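Local coordinates for protein acetyltransferase, GNAT family (Enterococcus faecalis, PDB 1U6M) that probably transfers an acyl group, most likely acetyl from acetyl-CoA, to an acceptor substrate, as GNAT-family acetyltransferases do, at residues D11-A16 against L42-T47; Y75-E80 against E106-N111; E112-T117 against G150-F155. All blocks are in the same frame, centred on the assembly; numbering follows the deposited sequence.

In the fold
The three contacts follow one another along the chain, and each closes before the next opens. Contact 1 packs helix 12-25 on helix 36-47. Its centre is about 23 Å from that of contact 2 and about 22 Å from that of contact 3, and it touches neither. Contacts 2 and 3 are neighbours, with centres about 10 Å apart. They meet on the mixed sheet, where strand 112-120 runs antiparallel to 67-76 and parallel to 148-154. Tyr75 O probably bonds to Tyr114 N, and Thr108 packs on the Tyr114 ring. Contacts 2 and 3 thus form one region around strand 112-120 of the GNAT fold, while contact 1 joins its first two helices.

Contact 1 of 3, residues D11-A16 against L42-T47; sequences DGQAIA and LLAEAT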
ATOM      1  N   ASP A  11      -0.705 -15.465   0.571  1.00 25.46           N
ATOM      2  CA  ASP A  11      -1.187 -14.399  -0.285  1.00 23.99           C
ATOM      3  C   ASP A  11      -0.075 -13.669  -1.057  1.00 23.04           C
ATOM      4  O   ASP A  11      -0.345 -12.684  -1.743  1.00 23.73           O
ATOM      5  CB  ASP A  11      -1.974 -13.386   0.530  1.00 24.08           C
ATOM      6  CG  ASP A  11      -3.240 -13.981   1.156  1.00 23.70           C
ATOM      7  OD1 ASP A  11      -4.009 -14.746   0.506  1.00 25.89           O
ATOM      8  OD2 ASP A  11      -3.450 -13.673   2.331  1.00 23.74           O
ATOM      9  N   GLY A  12       1.157 -14.167  -0.979  1.00 22.40           N
ATOM     10  CA  GLY A  12       2.312 -13.556  -1.655  1.00 21.51           C
ATOM     11  C   GLY A  12       2.149 -13.290  -3.134  1.00 21.31           C
ATOM     12  O   GLY A  12       2.332 -12.157  -3.578  1.00 21.40           O
ATOM     13  N   GLN A  13       1.815 -14.310  -3.916  1.00 21.26           N
ATOM     14  CA  GLN A  13       1.658 -14.113  -5.363  1.00 21.51           C
ATOM     15  C   GLN A  13       0.514 -13.133  -5.662  1.00 21.71           C
ATOM     16  O   GLN A  13       0.658 -12.253  -6.554  1.00 22.53           O
ATOM     17  CB  GLN A  13       1.422 -15.462  -6.068  1.00 22.45           C
ATOM     18  CG  GLN A  13       2.615 -16.443  -6.026  1.00 24.67           C
ATOM     19  CD  GLN A  13       3.624 -16.094  -7.090  1.00 28.25           C
ATOM     20  OE1 GLN A  13       3.238 -15.737  -8.207  1.00 30.31           O
ATOM     21  NE2 GLN A  13       4.914 -16.135  -6.748  1.00 29.38           N
ATOM     22  N   ALA A  14      -0.601 -13.230  -4.910  1.00 20.92           N
ATOM     23  CA  ALA A  14      -1.741 -12.344  -5.181  1.00 21.05           C
ATOM     24  C   ALA A  14      -1.404 -10.875  -4.872  1.00 19.96           C
ATOM     25  O   ALA A  14      -1.732  -9.999  -5.624  1.00 20.28           O
ATOM     26  CB  ALA A  14      -3.062 -12.826  -4.400  1.00 21.49           C
ATOM     27  N   ILE A  15      -0.715 -10.642  -3.768  1.00 19.12           N
ATOM     28  CA  ILE A  15      -0.271  -9.329  -3.389  1.00 18.45           C
ATOM     29  C   ILE A  15       0.714  -8.807  -4.441  1.00 18.99           C
ATOM     30  O   ILE A  15       0.594  -7.661  -4.898  1.00 18.73           O
ATOM     31  CB  ILE A  15       0.458  -9.361  -1.977  1.00 18.25           C
ATOM     32  CG1 ILE A  15      -0.484  -9.721  -0.851  1.00 15.82           C
ATOM     33  CG2 ILE A  15       1.175  -8.050  -1.711  1.00 17.10           C
ATOM     34  CD1 ILE A  15       0.280 -10.105   0.443  1.00 17.73           C
ATOM     35  N   ALA A  16       1.663  -9.665  -4.837  1.00 19.30           N
ATOM     36  CA  ALA A  16       2.685  -9.314  -5.846  1.00 20.35           C
ATOM     37  C   ALA A  16       2.066  -8.890  -7.190  1.00 21.91           C
ATOM     38  O   ALA A  16       2.512  -7.904  -7.807  1.00 22.81           O
ATOM     39  CB  ALA A  16       3.700 -10.489  -6.013  1.00 20.01           C
ATOM     40  N   LEU A  42       9.910 -11.866  -7.227  1.00 24.59           N
ATOM     41  CA  LEU A  42      10.749 -11.080  -6.349  1.00 22.67           C
ATOM     42  C   LEU A  42       9.863 -10.399  -5.293  1.00 21.19           C
ATOM     43  O   LEU A  42      10.122 -10.510  -4.112  1.00 19.83           O
ATOM     44  CB  LEU A  42      11.491 -10.023  -7.196  1.00 21.77           C
ATOM     45  CG  LEU A  42      12.628 -10.527  -8.122  1.00 22.22           C
ATOM     46  CD1 LEU A  42      13.137  -9.399  -9.114  1.00 22.17           C
ATOM     47  CD2 LEU A  42      13.818 -11.144  -7.359  1.00 18.93           C
ATOM     48  N   LEU A  43       8.847  -9.667  -5.746  1.00 20.94           N
ATOM     49  CA  LEU A  43       7.811  -9.104  -4.885  1.00 21.28           C
ATOM     50  C   LEU A  43       7.252 -10.129  -3.917  1.00 21.55           C
ATOM     51  O   LEU A  43       7.231  -9.852  -2.702  1.00 22.77           O
ATOM     52  CB  LEU A  43       6.686  -8.507  -5.755  1.00 21.09           C
ATOM     53  CG  LEU A  43       7.108  -7.275  -6.557  1.00 20.68           C
ATOM     54  CD1 LEU A  43       6.063  -6.858  -7.666  1.00 15.57           C
ATOM     55  CD2 LEU A  43       7.444  -6.070  -5.566  1.00 20.53           C
ATOM     56  N   ALA A  44       6.861 -11.324  -4.414  1.00 22.12           N
ATOM     57  CA  ALA A  44       6.240 -12.386  -3.540  1.00 22.47           C
ATOM     58  C   ALA A  44       7.162 -12.820  -2.481  1.00 23.83           C
ATOM     59  O   ALA A  44       6.767 -12.970  -1.300  1.00 25.55           O
ATOM     60  CB  ALA A  44       5.786 -13.581  -4.317  1.00 21.67           C
ATOM     61  N   GLU A  45       8.415 -13.006  -2.856  1.00 24.29           N
ATOM     62  CA  GLU A  45       9.416 -13.326  -1.853  1.00 25.23           C
ATOM     63  C   GLU A  45       9.569 -12.203  -0.816  1.00 23.62           C
ATOM     64  O   GLU A  45       9.714 -12.497   0.349  1.00 24.04           O
ATOM     65  CB  GLU A  45      10.759 -13.664  -2.536  1.00 26.13           C
ATOM     66  CG  GLU A  45      11.849 -14.130  -1.565  1.00 27.92           C
ATOM     67  CD  GLU A  45      13.175 -14.533  -2.262  1.00 27.90           C
ATOM     68  OE1 GLU A  45      14.207 -14.599  -1.520  1.00 27.32           O
ATOM     69  OE2 GLU A  45      13.160 -14.771  -3.527  1.00 30.10           O
ATOM     70  N   ALA A  46       9.519 -10.921  -1.206  1.00 22.45           N
ATOM     71  CA  ALA A  46       9.707  -9.816  -0.206  1.00 21.66           C
ATOM     72  C   ALA A  46       8.496  -9.713   0.823  1.00 21.53           C
ATOM     73  O   ALA A  46       8.628  -9.332   1.983  1.00 20.72           O
ATOM     74  CB  ALA A  46       9.961  -8.470  -0.932  1.00 19.22           C
ATOM     75  N   THR A  47       7.317 -10.034   0.313  1.00 22.09           N
ATOM     76  CA  THR A  47       6.045 -10.238   1.035  1.00 22.86           C
ATOM     77  C   THR A  47       6.141 -11.075   2.336  1.00 24.16           C
ATOM     78  O   THR A  47       5.373 -10.843   3.299  1.00 24.65           O
ATOM     79  CB  THR A  47       5.099 -10.853  -0.014  1.00 22.42           C
ATOM     80  OG1 THR A  47       4.276  -9.822  -0.552  1.00 21.73           O
ATOM     81  CG2 THR A  47       4.370 -11.979   0.446  1.00 20.67           C
TER
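Asp11 OD2 is held by two partners, a salt bridge from Arg5 NH1 and a hydrogen bond from Thr8 N. Asp11 stands at the N-cap position of helix 12-25, but its carboxylate makes no capping bond; it faces Arg5 and Thr8 instead. The helix that follows packs against helix 36-47. The short helical axes approach to 8.0 Å and run at 122° to each other, so the helices cross obliquely. Small residues allow this closeness. The CA atoms of Gly12 and Ala44 are 4.5 Å apart. Thr47 CG2 presses directly on the bare backbone of Gly12, 3.3 Å from Gly12 CA. This is a tight fit, and Thr47 chi1 of -98° is off the staggered positions. The other branch of Thr47 crosses Ile15 obliquely, with OG1 3.8 Å from Ile15 CG2. That hydroxyl is hydrogen-bonded with Tyr54 O. At the other end, the methyl of Ala16 faces the second helix. Ala16 CB is 3.6 Å from Leu43 CB and also lies against Ala44 N. Leu43 reaches on with CD1, which comes to 3.7 Å from Ala16 O. Gln13 starts out away from the partner helix. A bend at chi2 (-81°) swings its amide back over Ala44, with Gln13 NE2 3.6 Å from Ala44 CB. The contact is therefore mainly close helix packing through small groups. Helix 12-25 and the Asp11 before it touch Val68 of strand 67-76 through Asp11 and Ala14, and helix 36-47 touches Val90 and Phe91 of helix 85-93 through Leu42.

Contact 2 of 3, residues Y75-E80 against E106-N111; sequences YPAEDE and EETLPN
Glu80 stretches out fully beyond CG and meets Thr108 tip to tip, its carboxylate lying over the Thr108 methyl with CD 3.6 Å from CG2. Both oxygens face successive backbone amides. Glu80 OE1 accepts from Glu107 N at 3.2 Å through its syn lone pair, in a fairly straight bond of 159°. Glu80 OE2 takes a weak bond from Thr108 N. Thr108 OG1 is also 3.2 Å from Glu80 OE2, but its one proton has another acceptor within reach. Ala77 also packs on Thr108, with Ala77 CB 3.4 Å from Thr108 OG1. The same methyl presses on the next carbonyl, with Ala77 CB only 3.0 Å from Leu109 O. The Tyr75 ring offers its edge to Thr108 CG2, 4.1 Å from CE1, while its hydroxyl is hydrogen-bonded to Asp116 OD1. The contact ties the end of strand 67-76 and the short 3-10 turn after it to the loop that leads into strand 112-120. That loop is held from its far side as Leu109 packs on strands 170-177 and 180-188. The Glu80 carboxylate thus stands in for a backbone partner to an irregular loop. Glu107 OE1 is 4.4 Å from Glu80 OE1, so the two like charges probably repel, and the amide donors would help to offset this for Glu80.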
ATOM      1  N   TYR A  75       1.044   1.260   7.534  1.00 17.31           N
ATOM      2  CA  TYR A  75       2.076   1.029   8.543  1.00 17.92           C
ATOM      3  C   TYR A  75       2.123   2.253   9.441  1.00 18.63           C
ATOM      4  O   TYR A  75       1.762   3.377   8.984  1.00 18.78           O
ATOM      5  CB  TYR A  75       3.488   0.762   7.891  1.00 18.72           C
ATOM      6  CG  TYR A  75       3.742   1.580   6.631  1.00 18.01           C
ATOM      7  CD1 TYR A  75       4.169   2.922   6.712  1.00 18.79           C
ATOM      8  CD2 TYR A  75       3.529   1.021   5.352  1.00 18.16           C
ATOM      9  CE1 TYR A  75       4.334   3.715   5.526  1.00 18.93           C
ATOM     10  CE2 TYR A  75       3.704   1.803   4.174  1.00 18.16           C
ATOM     11  CZ  TYR A  75       4.100   3.128   4.281  1.00 19.19           C
ATOM     12  OH  TYR A  75       4.259   3.893   3.125  1.00 24.72           O
ATOM     13  N   PRO A  76       2.594   2.070  10.704  1.00 19.09           N
ATOM     14  CA  PRO A  76       2.983   3.268  11.543  1.00 19.71           C
ATOM     15  C   PRO A  76       3.920   4.168  10.778  1.00 20.78           C
ATOM     16  O   PRO A  76       4.797   3.666  10.145  1.00 22.21           O
ATOM     17  CB  PRO A  76       3.702   2.668  12.735  1.00 18.66           C
ATOM     18  CG  PRO A  76       3.004   1.206  12.872  1.00 19.92           C
ATOM     19  CD  PRO A  76       2.731   0.774  11.419  1.00 18.66           C
ATOM     20  N   ALA A  77       3.726   5.486  10.815  1.00 22.87           N
ATOM     21  CA  ALA A  77       4.628   6.463  10.148  1.00 24.48           C
ATOM     22  C   ALA A  77       6.134   6.280  10.457  1.00 25.97           C
ATOM     23  O   ALA A  77       6.991   6.560   9.608  1.00 26.48           O
ATOM     24  CB  ALA A  77       4.218   7.857  10.500  1.00 24.39           C
ATOM     25  N   GLU A  78       6.463   5.875  11.683  1.00 26.74           N
ATOM     26  CA  GLU A  78       7.894   5.677  12.039  1.00 27.51           C
ATOM     27  C   GLU A  78       8.559   4.525  11.275  1.00 27.78           C
ATOM     28  O   GLU A  78       9.775   4.438  11.312  1.00 28.06           O
ATOM     29  CB  GLU A  78       8.083   5.514  13.560  1.00 26.83           C
ATOM     30  CG  GLU A  78       7.392   4.292  14.162  1.00 29.96           C
ATOM     31  CD  GLU A  78       5.918   4.513  14.519  1.00 34.28           C
ATOM     32  OE1 GLU A  78       5.386   3.643  15.259  1.00 36.56           O
ATOM     33  OE2 GLU A  78       5.278   5.508  14.053  1.00 36.47           O
ATOM     34  N   ASP A  79       7.769   3.697  10.555  1.00 27.47           N
ATOM     35  CA  ASP A  79       8.289   2.519   9.806  1.00 27.45           C
ATOM     36  C   ASP A  79       8.676   2.864   8.390  1.00 26.97           C
ATOM     37  O   ASP A  79       9.165   2.025   7.675  1.00 27.04           O
ATOM     38  CB  ASP A  79       7.266   1.370   9.706  1.00 27.65           C
ATOM     39  CG  ASP A  79       7.054   0.644  11.004  1.00 29.46           C
ATOM     40  OD1 ASP A  79       7.737   0.996  11.955  1.00 31.96           O
ATOM     41  OD2 ASP A  79       6.182  -0.266  11.102  1.00 31.42           O
ATOM     42  N   GLU A  80       8.459   4.101   7.980  1.00 27.80           N
ATOM     43  CA  GLU A  80       8.631   4.479   6.575  1.00 28.56           C
ATOM     44  C   GLU A  80      10.049   4.369   5.964  1.00 28.51           C
ATOM     45  O   GLU A  80      10.225   4.286   4.719  1.00 27.83           O
ATOM     46  CB  GLU A  80       8.131   5.904   6.342  1.00 29.18           C
ATOM     47  CG  GLU A  80       7.691   5.991   4.845  1.00 35.95           C
ATOM     48  CD  GLU A  80       7.341   7.374   4.349  1.00 40.73           C
ATOM     49  OE1 GLU A  80       6.978   7.466   3.143  1.00 44.30           O
ATOM     50  OE2 GLU A  80       7.425   8.347   5.158  1.00 45.46           O
ATOM     51  N   GLU A 106       8.943   9.864   1.621  1.00 64.00           N
ATOM     52  CA  GLU A 106       8.698  11.146   2.281  1.00 66.63           C
ATOM     53  C   GLU A 106       7.206  11.550   2.367  1.00 62.14           C
ATOM     54  O   GLU A 106       6.859  12.725   2.205  1.00 62.86           O
ATOM     55  CB  GLU A 106       9.564  12.233   1.624  1.00 67.93           C
ATOM     56  CG  GLU A 106      11.093  12.082   1.921  1.00 71.85           C
ATOM     57  CD  GLU A 106      11.992  12.824   0.916  1.00 72.16           C
ATOM     58  OE1 GLU A 106      11.503  13.286  -0.142  1.00 74.38           O
ATOM     59  OE2 GLU A 106      13.207  12.933   1.191  1.00 77.85           O
ATOM     60  N   GLU A 107       6.337  10.584   2.664  1.00 55.54           N
ATOM     61  CA  GLU A 107       4.922  10.816   2.477  1.00 49.04           C
ATOM     62  C   GLU A 107       4.049  10.796   3.747  1.00 45.10           C
ATOM     63  O   GLU A 107       2.896  11.196   3.711  1.00 43.05           O
ATOM     64  CB  GLU A 107       4.386   9.911   1.359  1.00 49.01           C
ATOM     65  CG  GLU A 107       4.624   8.433   1.508  1.00 47.83           C
ATOM     66  CD  GLU A 107       4.343   7.665   0.211  1.00 48.25           C
ATOM     67  OE1 GLU A 107       3.876   6.507   0.216  1.00 47.62           O
ATOM     68  OE2 GLU A 107       4.610   8.233  -0.843  1.00 49.96           O
ATOM     69  N   THR A 108       4.620  10.356   4.863  1.00 41.49           N
ATOM     70  CA  THR A 108       3.892  10.249   6.125  1.00 39.29           C
ATOM     71  C   THR A 108       4.072  11.460   7.040  1.00 37.80           C
ATOM     72  O   THR A 108       5.010  12.219   6.859  1.00 37.18           O
ATOM     73  CB  THR A 108       4.225   8.947   6.906  1.00 38.85           C
ATOM     74  OG1 THR A 108       5.506   9.075   7.556  1.00 40.15           O
ATOM     75  CG2 THR A 108       4.210   7.743   5.989  1.00 35.38           C
ATOM     76  N   LEU A 109       3.150  11.626   7.991  1.00 36.66           N
ATOM     77  CA  LEU A 109       3.312  12.522   9.142  1.00 37.19           C
ATOM     78  C   LEU A 109       3.512  11.725  10.452  1.00 38.17           C
ATOM     79  O   LEU A 109       3.011  10.598  10.573  1.00 37.79           O
ATOM     80  CB  LEU A 109       2.104  13.438   9.313  1.00 37.04           C
ATOM     81  CG  LEU A 109       1.817  14.529   8.284  1.00 37.63           C
ATOM     82  CD1 LEU A 109       0.804  15.484   8.870  1.00 37.23           C
ATOM     83  CD2 LEU A 109       3.095  15.288   7.823  1.00 39.70           C
ATOM     84  N   PRO A 110       4.255  12.302  11.446  1.00 39.68           N
ATOM     85  CA  PRO A 110       4.468  11.581  12.729  1.00 39.96           C
ATOM     86  C   PRO A 110       3.155  11.140  13.392  1.00 40.96           C
ATOM     87  O   PRO A 110       2.163  11.827  13.268  1.00 40.99           O
ATOM     88  CB  PRO A 110       5.181  12.640  13.612  1.00 39.49           C
ATOM     89  CG  PRO A 110       5.806  13.593  12.668  1.00 40.11           C
ATOM     90  CD  PRO A 110       4.937  13.628  11.426  1.00 39.13           C
ATOM     91  N   ASN A 111       3.132  10.027  14.106  1.00 42.91           N
ATOM     92  CA  ASN A 111       1.927   9.673  14.885  1.00 45.43           C
ATOM     93  C   ASN A 111       0.599   9.214  14.168  1.00 42.75           C
ATOM     94  O   ASN A 111      -0.402   8.925  14.833  1.00 42.87           O
ATOM     95  CB  ASN A 111       1.630  10.807  15.899  1.00 48.18           C
ATOM     96  CG  ASN A 111       2.865  11.143  16.782  1.00 53.71           C
ATOM     97  OD1 ASN A 111       3.293  12.310  16.844  1.00 56.40           O
ATOM     98  ND2 ASN A 111       3.458  10.108  17.424  1.00 53.00           N
TER

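Contact 3 of 3, residues E112-T117 against G150-F155; sequences EWYLDT and GLNVDF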
ATOM      1  N   GLU A 112       0.603   9.131  12.841  1.00 38.12           N
ATOM      2  CA  GLU A 112      -0.481   8.456  12.122  1.00 34.01           C
ATOM      3  C   GLU A 112      -0.151   6.972  11.835  1.00 31.41           C
ATOM      4  O   GLU A 112       1.024   6.574  11.804  1.00 32.15           O
ATOM      5  CB  GLU A 112      -0.822   9.231  10.847  1.00 33.24           C
ATOM      6  CG  GLU A 112       0.133   8.968   9.714  1.00 31.41           C
ATOM      7  CD  GLU A 112       0.121  10.019   8.671  1.00 28.41           C
ATOM      8  OE1 GLU A 112       0.953   9.940   7.748  1.00 25.88           O
ATOM      9  OE2 GLU A 112      -0.689  10.947   8.769  1.00 32.07           O
ATOM     10  N   TRP A 113      -1.182   6.141  11.685  1.00 28.05           N
ATOM     11  CA  TRP A 113      -1.078   4.910  10.909  1.00 24.23           C
ATOM     12  C   TRP A 113      -1.301   5.326   9.443  1.00 22.83           C
ATOM     13  O   TRP A 113      -2.337   5.917   9.098  1.00 22.39           O
ATOM     14  CB  TRP A 113      -2.105   3.924  11.350  1.00 23.86           C
ATOM     15  CG  TRP A 113      -1.923   2.509  10.783  1.00 24.06           C
ATOM     16  CD1 TRP A 113      -1.273   1.466  11.373  1.00 22.19           C
ATOM     17  CD2 TRP A 113      -2.438   1.997   9.530  1.00 23.65           C
ATOM     18  NE1 TRP A 113      -1.344   0.338  10.571  1.00 20.24           N
ATOM     19  CE2 TRP A 113      -2.046   0.643   9.436  1.00 22.90           C
ATOM     20  CE3 TRP A 113      -3.174   2.563   8.478  1.00 26.25           C
ATOM     21  CZ2 TRP A 113      -2.393  -0.164   8.337  1.00 25.82           C
ATOM     22  CZ3 TRP A 113      -3.519   1.759   7.369  1.00 22.15           C
ATOM     23  CH2 TRP A 113      -3.134   0.423   7.309  1.00 22.99           C
ATOM     24  N   TYR A 114      -0.274   5.161   8.617  1.00 20.28           N
ATOM     25  CA  TYR A 114      -0.342   5.672   7.270  1.00 19.83           C
ATOM     26  C   TYR A 114      -0.882   4.630   6.249  1.00 20.70           C
ATOM     27  O   TYR A 114      -0.364   3.494   6.169  1.00 20.57           O
ATOM     28  CB  TYR A 114       1.027   6.144   6.819  1.00 19.47           C
ATOM     29  CG  TYR A 114       1.020   6.653   5.387  1.00 18.86           C
ATOM     30  CD1 TYR A 114       1.690   5.951   4.365  1.00 17.94           C
ATOM     31  CD2 TYR A 114       0.340   7.812   5.038  1.00 18.10           C
ATOM     32  CE1 TYR A 114       1.695   6.430   3.044  1.00 16.59           C
ATOM     33  CE2 TYR A 114       0.338   8.281   3.684  1.00 17.47           C
ATOM     34  CZ  TYR A 114       1.009   7.578   2.727  1.00 17.36           C
ATOM     35  OH  TYR A 114       0.991   8.020   1.415  1.00 21.70           O
ATOM     36  N   LEU A 115      -1.915   5.026   5.492  1.00 20.93           N
ATOM     37  CA  LEU A 115      -2.471   4.191   4.435  1.00 20.90           C
ATOM     38  C   LEU A 115      -1.653   4.387   3.179  1.00 21.06           C
ATOM     39  O   LEU A 115      -1.739   5.405   2.532  1.00 21.50           O
ATOM     40  CB  LEU A 115      -3.954   4.484   4.175  1.00 20.69           C
ATOM     41  CG  LEU A 115      -4.618   3.862   2.908  1.00 20.93           C
ATOM     42  CD1 LEU A 115      -4.550   2.387   2.959  1.00 18.38           C
ATOM     43  CD2 LEU A 115      -6.116   4.376   2.684  1.00 20.80           C
ATOM     44  N   ASP A 116      -0.867   3.371   2.839  1.00 21.45           N
ATOM     45  CA  ASP A 116      -0.018   3.358   1.661  1.00 21.28           C
ATOM     46  C   ASP A 116      -0.840   3.116   0.377  1.00 21.15           C
ATOM     47  O   ASP A 116      -0.743   3.850  -0.580  1.00 19.31           O
ATOM     48  CB  ASP A 116       0.996   2.223   1.844  1.00 22.01           C
ATOM     49  CG  ASP A 116       2.055   2.215   0.773  1.00 26.78           C
ATOM     50  OD1 ASP A 116       3.246   2.357   1.101  1.00 32.89           O
ATOM     51  OD2 ASP A 116       1.721   2.092  -0.409  1.00 31.29           O
ATOM     52  N   THR A 117      -1.651   2.044   0.365  1.00 20.53           N
ATOM     53  CA  THR A 117      -2.416   1.757  -0.793  1.00 19.94           C
ATOM     54  C   THR A 117      -3.677   0.941  -0.556  1.00 19.21           C
ATOM     55  O   THR A 117      -3.712   0.051   0.284  1.00 17.88           O
ATOM     56  CB  THR A 117      -1.548   1.163  -1.956  1.00 20.70           C
ATOM     57  OG1 THR A 117      -2.364   1.270  -3.138  1.00 27.17           O
ATOM     58  CG2 THR A 117      -1.325  -0.296  -1.844  1.00 18.98           C
ATOM     59  N   GLY A 150      -3.809   8.192   8.417  1.00 22.60           N
ATOM     60  CA  GLY A 150      -3.553   9.265   7.436  1.00 20.22           C
ATOM     61  C   GLY A 150      -3.323   8.782   6.022  1.00 19.50           C
ATOM     62  O   GLY A 150      -3.114   7.599   5.821  1.00 18.92           O
ATOM     63  N   LEU A 151      -3.376   9.682   5.038  1.00 19.62           N
ATOM     64  CA  LEU A 151      -3.267   9.281   3.624  1.00 20.90           C
ATOM     65  C   LEU A 151      -2.889  10.478   2.766  1.00 22.08           C
ATOM     66  O   LEU A 151      -3.016  11.646   3.217  1.00 22.52           O
ATOM     67  CB  LEU A 151      -4.579   8.599   3.098  1.00 21.11           C
ATOM     68  CG  LEU A 151      -5.950   9.309   3.067  1.00 21.74           C
ATOM     69  CD1 LEU A 151      -5.998  10.361   1.962  1.00 22.80           C
ATOM     70  CD2 LEU A 151      -7.070   8.341   2.900  1.00 20.96           C
ATOM     71  N   ASN A 152      -2.418  10.223   1.545  1.00 22.89           N
ATOM     72  CA  ASN A 152      -2.189  11.310   0.608  1.00 24.68           C
ATOM     73  C   ASN A 152      -3.120  11.071  -0.573  1.00 26.72           C
ATOM     74  O   ASN A 152      -3.245   9.918  -1.019  1.00 26.96           O
ATOM     75  CB  ASN A 152      -0.756  11.327   0.067  1.00 24.83           C
ATOM     76  CG  ASN A 152       0.270  11.636   1.130  1.00 24.79           C
ATOM     77  OD1 ASN A 152       0.199  12.635   1.786  1.00 25.48           O
ATOM     78  ND2 ASN A 152       1.208  10.743   1.314  1.00 26.47           N
ATOM     79  N   VAL A 153      -3.772  12.139  -1.048  1.00 28.17           N
ATOM     80  CA  VAL A 153      -4.579  12.110  -2.286  1.00 30.24           C
ATOM     81  C   VAL A 153      -4.033  13.163  -3.233  1.00 32.17           C
ATOM     82  O   VAL A 153      -3.938  14.340  -2.886  1.00 30.32           O
ATOM     83  CB  VAL A 153      -6.087  12.604  -2.151  1.00 28.69           C
ATOM     84  CG1 VAL A 153      -6.976  11.744  -2.957  1.00 26.94           C
ATOM     85  CG2 VAL A 153      -6.548  12.702  -0.796  1.00 29.70           C
ATOM     86  N   ASP A 154      -3.769  12.735  -4.454  1.00 36.90           N
ATOM     87  CA  ASP A 154      -3.381  13.640  -5.523  1.00 42.31           C
ATOM     88  C   ASP A 154      -4.418  14.733  -5.719  1.00 45.39           C
ATOM     89  O   ASP A 154      -5.639  14.448  -5.767  1.00 45.51           O
ATOM     90  CB  ASP A 154      -3.191  12.831  -6.802  1.00 43.28           C
ATOM     91  CG  ASP A 154      -2.214  13.491  -7.768  1.00 47.42           C
ATOM     92  OD1 ASP A 154      -2.402  14.709  -8.121  1.00 50.91           O
ATOM     93  OD2 ASP A 154      -1.253  12.780  -8.153  1.00 50.17           O
ATOM     94  N   PHE A 155      -3.929  15.975  -5.788  1.00 49.93           N
ATOM     95  CA  PHE A 155      -4.711  17.188  -6.143  1.00 54.30           C
ATOM     96  C   PHE A 155      -5.652  17.013  -7.327  1.00 54.25           C
ATOM     97  O   PHE A 155      -6.691  17.644  -7.397  1.00 53.93           O
ATOM     98  CB  PHE A 155      -3.755  18.336  -6.499  1.00 57.90           C
ATOM     99  CG  PHE A 155      -3.330  19.184  -5.324  1.00 62.59           C
ATOM    100  CD1 PHE A 155      -2.700  20.410  -5.543  1.00 66.05           C
ATOM    101  CD2 PHE A 155      -3.559  18.771  -4.012  1.00 66.01           C
ATOM    102  CE1 PHE A 155      -2.286  21.209  -4.469  1.00 70.33           C
ATOM    103  CE2 PHE A 155      -3.153  19.560  -2.927  1.00 69.98           C
ATOM    104  CZ  PHE A 155      -2.518  20.785  -3.157  1.00 66.53           C
TER
HETATM  105  O   HOH W   1      -2.070   7.355   0.754  1.00 20.55           O
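Strands 112-117 and 150-154 run parallel but diverge, with 39° between their short axes, and within these segments they are bridged at Tyr114 and Gly150. Gly150 supplies both bonds of the bridge. Gly150 N donates to Trp113 O at 2.8 Å, and Gly150 O accepts from Leu115 N at 2.9 Å in an almost straight bond of 175°. Glu112 sends an extended chain over the glycine, bringing OE2 to 3.6 Å from Gly150 CA, where there is no side chain to meet it. Its other oxygen, OE1, accepts from Leu109 N. Tyr114 has CG anti to the backbone N, which lays its ring along the second strand. Tyr114 CE2 passes 3.7 Å from Leu151 CA. At its tip, Tyr114 OH takes a weak bond from Asn152 ND2, 2.7 Å long, with amide and ring planes 53° apart. Asn152 ND2 also bonds to Glu107 O, so the amide links the ring to the neighbouring loop. Beyond the bridge the strands part. This is the splay between the fourth and fifth strands of the GNAT fold, where relatives receive the pantetheine arm of coenzyme A. A classic beta bulge at Asp116 and Thr117, opposite Val73, accompanies it. In this structure a water takes the place of the direct backbone bond. It is bonded to Leu115 O at 2.7 Å, accepts from Asn152 N at 3.0 Å, and also meets Tyr114 OH. Leu115 and Leu151 lie side by side and point the same way. Helix 137-142 touches Leu115 through Leu137, helix 158-165 touches Leu151 through Tyr164, and a bound sulfate, probably from the crystallisation liquor, lies about 3 Å from the Leu115 side chain.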